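Local coordinates for protein ORF 37 (Human herpesvirus 8 type M, PDB 3FHD) that cuts double- and single-stranded DNA as an endonuclease and exonuclease of the PD-(D/E)XK superfamily, helping to process branched viral DNA intermediates into unit-length genomes, at residues 88-93 with 107-112; 368-371 with 376-379; 387-390 with 395-398. All coordinates share one frame; numbering follows the deposited sequence.

Contact 1. Residues 88-93 with 107-112; sequences YNYFLF and NFFVDR
Tyr90 and Phe109 meet as an offset edge-to-face pair, the edge of the tyrosine turned to the face of the phenylalanine, with ring centroids 5.4 Å apart and planes at 67°. The same face of Phe109 also takes a CH-pi contact: Tyr90 CB stands 3.7 Å from the Phe109 ring centroid, almost on the ring normal. Tyr90 CD1 reaches back to Phe109 CB at 3.6 Å, so the tyrosine packs along both the ring and the stem of its partner. With CG of Tyr90 anti to its own backbone N (chi1 171°), the ring leans past Phe109 toward Val110, whose CG2 lies 4.1 Å from Tyr90 CE1. The rim of the Phe109 ring also reaches Asn89, with CZ 4.3 Å from Asn89 CB. No hydrogen bond spans the two helices. The polar ends are held from outside: Tyr90 OH bonds to the carbonyl of Leu119, which fixes the far end of the ring, and Asn89 OD1 accepts from Gln231. Phe114 adds a second edge-to-face partner to Tyr90, while Ile140 and Cys129 pack on Phe109. The axes of 88-93 and 107-112 come within 10.4 Å, with a crossing angle of -122°: a pair of consecutive helices joined by a short loop, crossing well short of antiparallel, within the helix-rich N-terminal part of this viral alkaline exonuclease.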
ATOM      1  N   TYR A  88       2.243  11.214  19.137  1.00 15.43           N
ATOM      2  CA  TYR A  88       3.101  11.611  18.002  1.00 15.23           C
ATOM      3  C   TYR A  88       2.308  12.287  16.881  1.00 15.06           C
ATOM      4  O   TYR A  88       2.727  13.349  16.391  1.00 14.35           O
ATOM      5  CB  TYR A  88       3.850  10.393  17.417  1.00 16.66           C
ATOM      6  CG  TYR A  88       4.478  10.681  16.054  1.00 15.10           C
ATOM      7  CD1 TYR A  88       5.546  11.562  15.935  1.00 17.58           C
ATOM      8  CD2 TYR A  88       3.956  10.092  14.890  1.00 19.20           C
ATOM      9  CE1 TYR A  88       6.122  11.861  14.670  1.00 15.03           C
ATOM     10  CE2 TYR A  88       4.501  10.393  13.618  1.00 17.12           C
ATOM     11  CZ  TYR A  88       5.600  11.258  13.534  1.00 16.84           C
ATOM     12  OH  TYR A  88       6.134  11.548  12.296  1.00 18.81           O
ATOM     13  N   ASN A  89       1.183  11.677  16.467  1.00 15.84           N
ATOM     14  CA  ASN A  89       0.342  12.279  15.404  1.00 16.84           C
ATOM     15  C   ASN A  89      -0.024  13.725  15.767  1.00 16.15           C
ATOM     16  O   ASN A  89       0.041  14.631  14.939  1.00 15.02           O
ATOM     17  CB  ASN A  89      -0.932  11.474  15.139  1.00 16.80           C
ATOM     18  CG  ASN A  89      -0.712  10.334  14.106  1.00 20.54           C
ATOM     19  OD1 ASN A  89      -1.277  10.358  13.014  1.00 26.37           O
ATOM     20  ND2 ASN A  89       0.125   9.379  14.440  1.00 23.96           N
ATOM     21  N   TYR A  90      -0.414  13.944  17.016  1.00 15.83           N
ATOM     22  CA  TYR A  90      -0.724  15.302  17.449  1.00 16.14           C
ATOM     23  C   TYR A  90       0.440  16.278  17.262  1.00 15.79           C
ATOM     24  O   TYR A  90       0.277  17.320  16.629  1.00 16.66           O
ATOM     25  CB  TYR A  90      -1.247  15.338  18.898  1.00 15.38           C
ATOM     26  CG  TYR A  90      -1.338  16.771  19.383  1.00 17.34           C
ATOM     27  CD1 TYR A  90      -2.345  17.632  18.898  1.00 16.65           C
ATOM     28  CD2 TYR A  90      -0.421  17.275  20.305  1.00 16.21           C
ATOM     29  CE1 TYR A  90      -2.420  18.961  19.326  1.00 15.86           C
ATOM     30  CE2 TYR A  90      -0.506  18.621  20.752  1.00 15.95           C
ATOM     31  CZ  TYR A  90      -1.496  19.435  20.258  1.00 16.94           C
ATOM     32  OH  TYR A  90      -1.585  20.743  20.710  1.00 19.37           O
ATOM     33  N   PHE A  91       1.607  15.957  17.815  1.00 15.59           N
ATOM     34  CA  PHE A  91       2.792  16.825  17.670  1.00 14.76           C
ATOM     35  C   PHE A  91       3.194  17.032  16.213  1.00 14.74           C
ATOM     36  O   PHE A  91       3.589  18.155  15.820  1.00 14.29           O
ATOM     37  CB  PHE A  91       3.980  16.257  18.469  1.00 14.67           C
ATOM     38  CG  PHE A  91       3.822  16.425  19.976  1.00 16.05           C
ATOM     39  CD1 PHE A  91       3.970  17.672  20.561  1.00 17.49           C
ATOM     40  CD2 PHE A  91       3.477  15.344  20.773  1.00 15.61           C
ATOM     41  CE1 PHE A  91       3.793  17.857  21.956  1.00 17.38           C
ATOM     42  CE2 PHE A  91       3.308  15.491  22.154  1.00 16.44           C
ATOM     43  CZ  PHE A  91       3.468  16.770  22.751  1.00 15.55           C
ATOM     44  N   LEU A  92       3.159  15.948  15.438  1.00 13.72           N
ATOM     45  CA  LEU A  92       3.470  16.009  14.008  1.00 13.98           C
ATOM     46  C   LEU A  92       2.554  17.024  13.297  1.00 14.14           C
ATOM     47  O   LEU A  92       3.011  17.936  12.637  1.00 13.95           O
ATOM     48  CB  LEU A  92       3.290  14.624  13.355  1.00 13.74           C
ATOM     49  CG  LEU A  92       3.503  14.652  11.830  1.00 15.16           C
ATOM     50  CD1 LEU A  92       4.867  15.302  11.437  1.00 14.74           C
ATOM     51  CD2 LEU A  92       3.372  13.266  11.288  1.00 15.43           C
ATOM     52  N   PHE A  93       1.250  16.803  13.385  1.00 14.49           N
ATOM     53  CA  PHE A  93       0.299  17.678  12.722  1.00 16.03           C
ATOM     54  C   PHE A  93       0.172  19.083  13.321  1.00 16.28           C
ATOM     55  O   PHE A  93      -0.104  20.025  12.582  1.00 17.16           O
ATOM     56  CB  PHE A  93      -1.050  16.991  12.504  1.00 16.27           C
ATOM     57  CG  PHE A  93      -1.034  16.039  11.327  1.00 18.32           C
ATOM     58  CD1 PHE A  93      -1.447  16.480  10.063  1.00 19.64           C
ATOM     59  CD2 PHE A  93      -0.541  14.739  11.465  1.00 18.23           C
ATOM     60  CE1 PHE A  93      -1.425  15.622   8.959  1.00 20.93           C
ATOM     61  CE2 PHE A  93      -0.498  13.852  10.366  1.00 17.18           C
ATOM     62  CZ  PHE A  93      -0.931  14.304   9.090  1.00 19.79           C
ATOM     63  N   ASN A 107      -7.068  20.311  15.178  1.00 18.48           N
ATOM     64  CA  ASN A 107      -8.323  20.839  15.710  1.00 18.36           C
ATOM     65  C   ASN A 107      -9.096  19.776  16.463  1.00 18.01           C
ATOM     66  O   ASN A 107      -9.640  20.059  17.520  1.00 17.09           O
ATOM     67  CB  ASN A 107      -9.209  21.407  14.604  1.00 18.93           C
ATOM     68  CG  ASN A 107      -8.715  22.753  14.097  1.00 19.83           C
ATOM     69  OD1 ASN A 107      -7.946  23.431  14.764  1.00 22.67           O
ATOM     70  ND2 ASN A 107      -9.163  23.139  12.905  1.00 21.29           N
ATOM     71  N   PHE A 108      -9.138  18.566  15.902  1.00 17.28           N
ATOM     72  CA  PHE A 108      -9.863  17.447  16.516  1.00 18.18           C
ATOM     73  C   PHE A 108      -9.288  17.015  17.873  1.00 17.63           C
ATOM     74  O   PHE A 108     -10.051  16.812  18.828  1.00 18.69           O
ATOM     75  CB  PHE A 108      -9.960  16.240  15.578  1.00 18.15           C
ATOM     76  CG  PHE A 108     -10.850  15.116  16.118  1.00 19.20           C
ATOM     77  CD1 PHE A 108     -12.242  15.147  15.924  1.00 21.47           C
ATOM     78  CD2 PHE A 108     -10.298  14.047  16.825  1.00 20.51           C
ATOM     79  CE1 PHE A 108     -13.065  14.121  16.428  1.00 21.94           C
ATOM     80  CE2 PHE A 108     -11.105  13.024  17.339  1.00 20.56           C
ATOM     81  CZ  PHE A 108     -12.493  13.054  17.137  1.00 20.56           C
ATOM     82  N   PHE A 109      -7.965  16.866  17.958  1.00 16.50           N
ATOM     83  CA  PHE A 109      -7.315  16.574  19.220  1.00 15.65           C
ATOM     84  C   PHE A 109      -7.684  17.623  20.238  1.00 16.84           C
ATOM     85  O   PHE A 109      -8.208  17.312  21.309  1.00 16.44           O
ATOM     86  CB  PHE A 109      -5.783  16.581  19.069  1.00 15.54           C
ATOM     87  CG  PHE A 109      -5.191  15.264  18.609  1.00 14.82           C
ATOM     88  CD1 PHE A 109      -5.110  14.172  19.476  1.00 15.45           C
ATOM     89  CD2 PHE A 109      -4.671  15.137  17.303  1.00 13.21           C
ATOM     90  CE1 PHE A 109      -4.546  12.961  19.023  1.00 16.73           C
ATOM     91  CE2 PHE A 109      -4.098  13.942  16.853  1.00 15.48           C
ATOM     92  CZ  PHE A 109      -4.033  12.862  17.698  1.00 15.18           C
ATOM     93  N   VAL A 110      -7.411  18.879  19.906  1.00 16.96           N
ATOM     94  CA  VAL A 110      -7.673  19.970  20.857  1.00 18.23           C
ATOM     95  C   VAL A 110      -9.145  20.008  21.315  1.00 19.14           C
ATOM     96  O   VAL A 110      -9.430  20.048  22.523  1.00 19.73           O
ATOM     97  CB  VAL A 110      -7.153  21.329  20.330  1.00 18.19           C
ATOM     98  CG1 VAL A 110      -7.607  22.501  21.225  1.00 17.87           C
ATOM     99  CG2 VAL A 110      -5.630  21.312  20.235  1.00 19.08           C
ATOM    100  N   ASP A 111     -10.081  19.950  20.373  1.00 20.47           N
ATOM    101  CA  ASP A 111     -11.500  20.047  20.722  1.00 21.90           C
ATOM    102  C   ASP A 111     -12.139  18.791  21.344  1.00 21.67           C
ATOM    103  O   ASP A 111     -12.975  18.907  22.240  1.00 21.20           O
ATOM    104  CB  ASP A 111     -12.324  20.456  19.504  1.00 23.07           C
ATOM    105  CG  ASP A 111     -11.967  21.841  18.981  1.00 27.42           C
ATOM    106  OD1 ASP A 111     -11.723  22.761  19.791  1.00 33.52           O
ATOM    107  OD2 ASP A 111     -11.952  22.011  17.743  1.00 33.50           O
ATOM    108  N   ARG A 112     -11.796  17.605  20.845  1.00 21.66           N
ATOM    109  CA  ARG A 112     -12.522  16.390  21.218  1.00 21.77           C
ATOM    110  C   ARG A 112     -11.719  15.478  22.143  1.00 21.12           C
ATOM    111  O   ARG A 112     -12.285  14.630  22.825  1.00 21.35           O
ATOM    112  CB  ARG A 112     -12.929  15.595  19.971  1.00 22.17           C
ATOM    113  CG  ARG A 112     -13.905  16.313  19.020  1.00 26.21           C
ATOM    114  CD  ARG A 112     -15.230  16.594  19.728  1.00 30.76           C
ATOM    115  NE  ARG A 112     -15.891  17.781  19.197  1.00 35.26           N
ATOM    116  CZ  ARG A 112     -16.932  18.374  19.775  1.00 38.14           C
ATOM    117  NH1 ARG A 112     -17.479  19.443  19.205  1.00 40.61           N
ATOM    118  NH2 ARG A 112     -17.436  17.897  20.919  1.00 37.68           N
TER

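Contact 2. Residues 368-371 with 376-379; sequences TDPQ and QISI
Thr368 faces the segment 376-379 and grips it with both its backbone and its hydroxyl. Its N donates to Ser378 O at 2.8 Å in a nearly straight bond, while OG1 accepts from Ser378 N at 2.9 Å, the N-H pointing almost directly at the oxygen (176°). The hydroxyl can do this because chi1 (57°) sets OG1 between the backbone N and the carbonyl carbon, toward 376-379; CG2 then lies alongside Ser378, 3.9 Å from its OG. Thr368 OG1 is also 3.3 Å from Gln376 O, at best a weak bond, and that carbonyl also receives Thr373 OG1 from the intervening turn. Next to these bonds the contact is apolar: the Pro370 ring crosses the Ile377 side chain obliquely, Pro370 CD at 3.9 Å from Ile377 CG1, and Ile455 and Pro456 of strand 455-464 extend this patch. Asp369 turns away and N-caps the short helix, its OD1 taking Gln371 N at 2.9 Å from above the carboxylate plane; Lys277 and Arg432 form salt bridges to the same carboxylate. Together these bonds close the helical connection between the neighbouring antiparallel strands 362-367 and 379-389, a beta-hairpin of the central sheet.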
ATOM      1  N   THR A 368      -6.555  -2.181 -27.247  1.00 19.07           N
ATOM      2  CA  THR A 368      -6.355  -1.682 -28.594  1.00 19.34           C
ATOM      3  C   THR A 368      -5.051  -0.896 -28.727  1.00 19.35           C
ATOM      4  O   THR A 368      -4.609  -0.202 -27.806  1.00 19.01           O
ATOM      5  CB  THR A 368      -7.538  -0.810 -29.122  1.00 20.12           C
ATOM      6  OG1 THR A 368      -7.765   0.297 -28.236  1.00 19.09           O
ATOM      7  CG2 THR A 368      -8.803  -1.647 -29.274  1.00 20.08           C
ATOM      8  N   ASP A 369      -4.451  -1.028 -29.897  1.00 18.77           N
ATOM      9  CA  ASP A 369      -3.199  -0.380 -30.217  1.00 19.21           C
ATOM     10  C   ASP A 369      -3.504   1.022 -30.774  1.00 19.89           C
ATOM     11  O   ASP A 369      -4.166   1.135 -31.801  1.00 19.04           O
ATOM     12  CB  ASP A 369      -2.458  -1.251 -31.226  1.00 18.71           C
ATOM     13  CG  ASP A 369      -1.070  -0.762 -31.528  1.00 18.73           C
ATOM     14  OD1 ASP A 369      -0.779   0.450 -31.399  1.00 18.55           O
ATOM     15  OD2 ASP A 369      -0.248  -1.612 -31.906  1.00 18.94           O
ATOM     16  N   PRO A 370      -3.012   2.098 -30.097  1.00 20.65           N
ATOM     17  CA  PRO A 370      -3.289   3.457 -30.595  1.00 21.23           C
ATOM     18  C   PRO A 370      -2.645   3.802 -31.960  1.00 22.37           C
ATOM     19  O   PRO A 370      -2.921   4.876 -32.520  1.00 21.78           O
ATOM     20  CB  PRO A 370      -2.764   4.369 -29.478  1.00 21.60           C
ATOM     21  CG  PRO A 370      -1.706   3.540 -28.773  1.00 20.95           C
ATOM     22  CD  PRO A 370      -2.181   2.107 -28.876  1.00 19.92           C
ATOM     23  N   GLN A 371      -1.812   2.919 -32.508  1.00 23.33           N
ATOM     24  CA  GLN A 371      -1.285   3.173 -33.856  1.00 25.10           C
ATOM     25  C   GLN A 371      -2.361   2.904 -34.905  1.00 25.83           C
ATOM     26  O   GLN A 371      -2.320   3.439 -36.027  1.00 25.92           O
ATOM     27  CB  GLN A 371      -0.011   2.384 -34.138  1.00 24.81           C
ATOM     28  CG  GLN A 371       0.784   2.929 -35.322  1.00 27.14           C
ATOM     29  CD  GLN A 371       2.137   2.284 -35.455  1.00 29.23           C
ATOM     30  OE1 GLN A 371       2.719   1.834 -34.466  1.00 32.77           O
ATOM     31  NE2 GLN A 371       2.649   2.226 -36.674  1.00 29.64           N
ATOM     32  N   GLN A 376      -7.037   6.410 -29.266  1.00 27.35           N
ATOM     33  CA  GLN A 376      -7.859   5.755 -28.244  1.00 27.35           C
ATOM     34  C   GLN A 376      -7.391   4.352 -27.862  1.00 26.46           C
ATOM     35  O   GLN A 376      -7.197   3.474 -28.727  1.00 26.41           O
ATOM     36  CB  GLN A 376      -9.348   5.736 -28.622  1.00 27.96           C
ATOM     37  CG  GLN A 376     -10.266   5.457 -27.427  1.00 30.15           C
ATOM     38  CD  GLN A 376     -11.704   5.865 -27.679  1.00 33.84           C
ATOM     39  OE1 GLN A 376     -12.254   6.719 -26.965  1.00 36.15           O
ATOM     40  NE2 GLN A 376     -12.318   5.274 -28.708  1.00 33.33           N
ATOM     41  N   ILE A 377      -7.238   4.159 -26.552  1.00 24.38           N
ATOM     42  CA  ILE A 377      -6.907   2.863 -25.982  1.00 23.59           C
ATOM     43  C   ILE A 377      -8.105   2.369 -25.179  1.00 23.01           C
ATOM     44  O   ILE A 377      -8.445   2.941 -24.139  1.00 22.49           O
ATOM     45  CB  ILE A 377      -5.641   2.921 -25.064  1.00 22.57           C
ATOM     46  CG1 ILE A 377      -4.412   3.381 -25.876  1.00 23.55           C
ATOM     47  CG2 ILE A 377      -5.422   1.560 -24.376  1.00 21.73           C
ATOM     48  CD1 ILE A 377      -3.246   3.943 -25.033  1.00 23.86           C
ATOM     49  N   SER A 378      -8.720   1.298 -25.671  1.00 22.57           N
ATOM     50  CA  SER A 378      -9.857   0.665 -25.018  1.00 22.49           C
ATOM     51  C   SER A 378      -9.639  -0.854 -25.015  1.00 21.96           C
ATOM     52  O   SER A 378      -8.615  -1.328 -25.502  1.00 22.02           O
ATOM     53  CB  SER A 378     -11.159   1.047 -25.751  1.00 22.46           C
ATOM     54  OG  SER A 378     -11.075   0.720 -27.125  1.00 22.92           O
ATOM     55  N   ILE A 379     -10.581  -1.614 -24.463  1.00 21.45           N
ATOM     56  CA  ILE A 379     -10.454  -3.078 -24.429  1.00 21.52           C
ATOM     57  C   ILE A 379     -10.735  -3.626 -25.822  1.00 22.53           C
ATOM     58  O   ILE A 379     -11.771  -3.304 -26.407  1.00 22.46           O
ATOM     59  CB  ILE A 379     -11.407  -3.721 -23.371  1.00 21.46           C
ATOM     60  CG1 ILE A 379     -11.061  -3.223 -21.963  1.00 21.77           C
ATOM     61  CG2 ILE A 379     -11.368  -5.244 -23.423  1.00 18.30           C
ATOM     62  CD1 ILE A 379     -12.117  -3.567 -20.907  1.00 21.93           C
TER

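Contact 3. Residues 387-390 with 395-398; sequences LFVN and YFYQ. With SO4 (sulfate ion), chain B.
The end of strand 379-389 runs up to the first turn of helix 394-412, with Asn390 and Phe396 closest in the backbone at 6.7 Å between CA atoms, and no hydrogen bond joins the two segments. Val389 and Phe396 carry the side-chain contact, crossing at about a right angle. Both methyls of the valine meet the same ring atom: CG1 lies 4.0 Å and CG2 4.1 Å from Phe396 CD1. CG2 also sits 4.1 Å from Phe396 CB, so the valine packs where the ring joins its stem. The phenylalanine is aimed at the strand by its first torsion, which puts CG anti to the backbone N (chi1 178°). From Asn390, just past the strand, it is the backbone that touches: Asn390 O comes within 3.4 Å of Phe396 CB, approaching the side chain at its root. This is the turn from strand 379-389, a member of the mixed central sheet of the PD-(D/E)XK nuclease fold, into the helix that follows it, and the Val389 side chain is about 9 Å from that of Glu266, a magnesium ligand. Phe466 meets the Phe396 ring and Ile426 of strand 423-432 packs on Val389. Asn390 CB leads away from the helix; ND2 bonds to the carbonyls of Asp324 and Ser321, and OD1 accepts from Arg392 N, which anchors the loop between strand and helix. One turn on from Tyr395, the extended Gln398 side chain carries NE2 to a sulfate ion, probably picked up from the crystallisation medium, by a weak 3.3 Å bond to O2. Arg161, Ser167, Ser168 and Ser241 hold the same ion, while Gln398 OE1 accepts from Lys268.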
ATOM      1  N   LEU A 387      -3.998 -18.466 -14.098  1.00 18.56           N
ATOM      2  CA  LEU A 387      -2.817 -17.945 -13.452  1.00 18.48           C
ATOM      3  C   LEU A 387      -3.291 -17.399 -12.119  1.00 18.40           C
ATOM      4  O   LEU A 387      -4.324 -16.728 -12.058  1.00 19.12           O
ATOM      5  CB  LEU A 387      -2.193 -16.837 -14.307  1.00 18.64           C
ATOM      6  CG  LEU A 387      -1.529 -17.238 -15.638  1.00 20.01           C
ATOM      7  CD1 LEU A 387      -0.788 -16.072 -16.203  1.00 22.08           C
ATOM      8  CD2 LEU A 387      -0.586 -18.442 -15.488  1.00 20.71           C
ATOM      9  N   PHE A 388      -2.535 -17.678 -11.061  1.00 17.94           N
ATOM     10  CA  PHE A 388      -2.961 -17.390  -9.678  1.00 17.16           C
ATOM     11  C   PHE A 388      -1.863 -16.674  -8.921  1.00 16.35           C
ATOM     12  O   PHE A 388      -0.696 -16.782  -9.293  1.00 16.65           O
ATOM     13  CB  PHE A 388      -3.283 -18.698  -8.920  1.00 17.00           C
ATOM     14  CG  PHE A 388      -4.313 -19.549  -9.591  1.00 17.68           C
ATOM     15  CD1 PHE A 388      -5.668 -19.234  -9.503  1.00 18.39           C
ATOM     16  CD2 PHE A 388      -3.928 -20.651 -10.348  1.00 17.13           C
ATOM     17  CE1 PHE A 388      -6.637 -20.024 -10.164  1.00 16.95           C
ATOM     18  CE2 PHE A 388      -4.893 -21.455 -11.004  1.00 19.57           C
ATOM     19  CZ  PHE A 388      -6.237 -21.129 -10.912  1.00 19.07           C
ATOM     20  N   VAL A 389      -2.228 -15.981  -7.839  1.00 15.64           N
ATOM     21  CA  VAL A 389      -1.223 -15.299  -7.007  1.00 16.68           C
ATOM     22  C   VAL A 389      -0.255 -16.326  -6.423  1.00 16.46           C
ATOM     23  O   VAL A 389      -0.666 -17.427  -6.057  1.00 17.10           O
ATOM     24  CB  VAL A 389      -1.866 -14.457  -5.864  1.00 16.36           C
ATOM     25  CG1 VAL A 389      -2.559 -15.365  -4.838  1.00 18.62           C
ATOM     26  CG2 VAL A 389      -0.790 -13.554  -5.203  1.00 17.67           C
ATOM     27  N   ASN A 390       1.030 -15.973  -6.355  1.00 16.30           N
ATOM     28  CA  ASN A 390       2.012 -16.764  -5.639  1.00 16.31           C
ATOM     29  C   ASN A 390       1.975 -16.369  -4.152  1.00 16.50           C
ATOM     30  O   ASN A 390       2.376 -15.233  -3.768  1.00 14.71           O
ATOM     31  CB  ASN A 390       3.400 -16.541  -6.257  1.00 15.37           C
ATOM     32  CG  ASN A 390       4.502 -17.313  -5.559  1.00 17.12           C
ATOM     33  OD1 ASN A 390       4.280 -18.024  -4.571  1.00 16.15           O
ATOM     34  ND2 ASN A 390       5.724 -17.200  -6.102  1.00 16.63           N
ATOM     35  N   TYR A 395       4.264  -9.759  -2.766  1.00 19.85           N
ATOM     36  CA  TYR A 395       3.022  -9.060  -3.147  1.00 19.99           C
ATOM     37  C   TYR A 395       1.780  -9.680  -2.504  1.00 18.18           C
ATOM     38  O   TYR A 395       0.798  -8.976  -2.263  1.00 18.23           O
ATOM     39  CB  TYR A 395       2.810  -8.947  -4.658  1.00 21.13           C
ATOM     40  CG  TYR A 395       3.896  -8.177  -5.386  1.00 24.47           C
ATOM     41  CD1 TYR A 395       4.800  -7.368  -4.687  1.00 24.75           C
ATOM     42  CD2 TYR A 395       4.000  -8.224  -6.761  1.00 27.79           C
ATOM     43  CE1 TYR A 395       5.803  -6.681  -5.326  1.00 26.17           C
ATOM     44  CE2 TYR A 395       5.034  -7.500  -7.434  1.00 28.20           C
ATOM     45  CZ  TYR A 395       5.905  -6.738  -6.691  1.00 26.70           C
ATOM     46  OH  TYR A 395       6.919  -6.022  -7.297  1.00 29.39           O
ATOM     47  N   PHE A 396       1.832 -10.975  -2.238  1.00 17.50           N
ATOM     48  CA  PHE A 396       0.776 -11.635  -1.499  1.00 16.38           C
ATOM     49  C   PHE A 396       0.630 -11.062  -0.084  1.00 15.94           C
ATOM     50  O   PHE A 396      -0.478 -10.717   0.339  1.00 15.40           O
ATOM     51  CB  PHE A 396       0.942 -13.169  -1.465  1.00 16.98           C
ATOM     52  CG  PHE A 396      -0.119 -13.844  -0.658  1.00 15.92           C
ATOM     53  CD1 PHE A 396      -1.384 -14.121  -1.232  1.00 17.19           C
ATOM     54  CD2 PHE A 396       0.104 -14.191   0.678  1.00 14.92           C
ATOM     55  CE1 PHE A 396      -2.390 -14.734  -0.471  1.00 15.54           C
ATOM     56  CE2 PHE A 396      -0.915 -14.827   1.433  1.00 18.40           C
ATOM     57  CZ  PHE A 396      -2.145 -15.078   0.858  1.00 16.05           C
ATOM     58  N   TYR A 397       1.759 -10.921   0.603  1.00 15.86           N
ATOM     59  CA  TYR A 397       1.858 -10.338   1.938  1.00 16.32           C
ATOM     60  C   TYR A 397       1.449  -8.843   1.942  1.00 16.22           C
ATOM     61  O   TYR A 397       0.867  -8.368   2.893  1.00 14.36           O
ATOM     62  CB  TYR A 397       3.321 -10.424   2.400  1.00 17.00           C
ATOM     63  CG  TYR A 397       3.668 -11.791   2.906  1.00 19.01           C
ATOM     64  CD1 TYR A 397       3.756 -12.041   4.278  1.00 21.33           C
ATOM     65  CD2 TYR A 397       3.852 -12.861   2.019  1.00 20.01           C
ATOM     66  CE1 TYR A 397       4.065 -13.331   4.766  1.00 21.87           C
ATOM     67  CE2 TYR A 397       4.132 -14.162   2.496  1.00 21.74           C
ATOM     68  CZ  TYR A 397       4.234 -14.379   3.876  1.00 21.28           C
ATOM     69  OH  TYR A 397       4.527 -15.644   4.376  1.00 23.23           O
ATOM     70  N   GLN A 398       1.840  -8.114   0.908  1.00 16.21           N
ATOM     71  CA  GLN A 398       1.424  -6.704   0.761  1.00 16.96           C
ATOM     72  C   GLN A 398      -0.097  -6.520   0.735  1.00 16.53           C
ATOM     73  O   GLN A 398      -0.625  -5.693   1.471  1.00 15.32           O
ATOM     74  CB  GLN A 398       2.073  -6.080  -0.496  1.00 16.50           C
ATOM     75  CG  GLN A 398       1.588  -4.653  -0.771  1.00 17.82           C
ATOM     76  CD  GLN A 398       2.489  -3.906  -1.739  1.00 19.20           C
ATOM     77  OE1 GLN A 398       3.038  -4.501  -2.683  1.00 19.89           O
ATOM     78  NE2 GLN A 398       2.673  -2.605  -1.492  1.00 20.10           N
TER
HETATM   79  S   SO4 B 487       2.510   0.945   1.347  1.00 24.06           S
HETATM   80  O1  SO4 B 487       3.774   0.588   1.971  1.00 20.40           O
HETATM   81  O2  SO4 B 487       2.476   0.385  -0.008  1.00 23.18           O
HETATM   82  O3  SO4 B 487       1.475   0.352   2.168  1.00 19.67           O
HETATM   83  O4  SO4 B 487       2.325   2.372   1.401  1.00 26.72           O

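How the contacts relate
The contacts follow one another along the chain, each closing before the next opens. Contact 1 belongs to the helical N-terminal region; its centre lies about 48 Å from that of contact 2 and about 37 Å from that of contact 3, across the centre of the chain from both. Contacts 2 and 3 lie at the two ends of strand 379-389, contact 2 mostly in the loop before it and contact 3 where it gives way to helix 394-412; their centres are about 28 Å apart and their nearest atoms about 17 Å. The two contacts thus mark where the chain enters and leaves one strand of the nuclease sheet, whereas contact 1 joins two helices remote from the magnesium site.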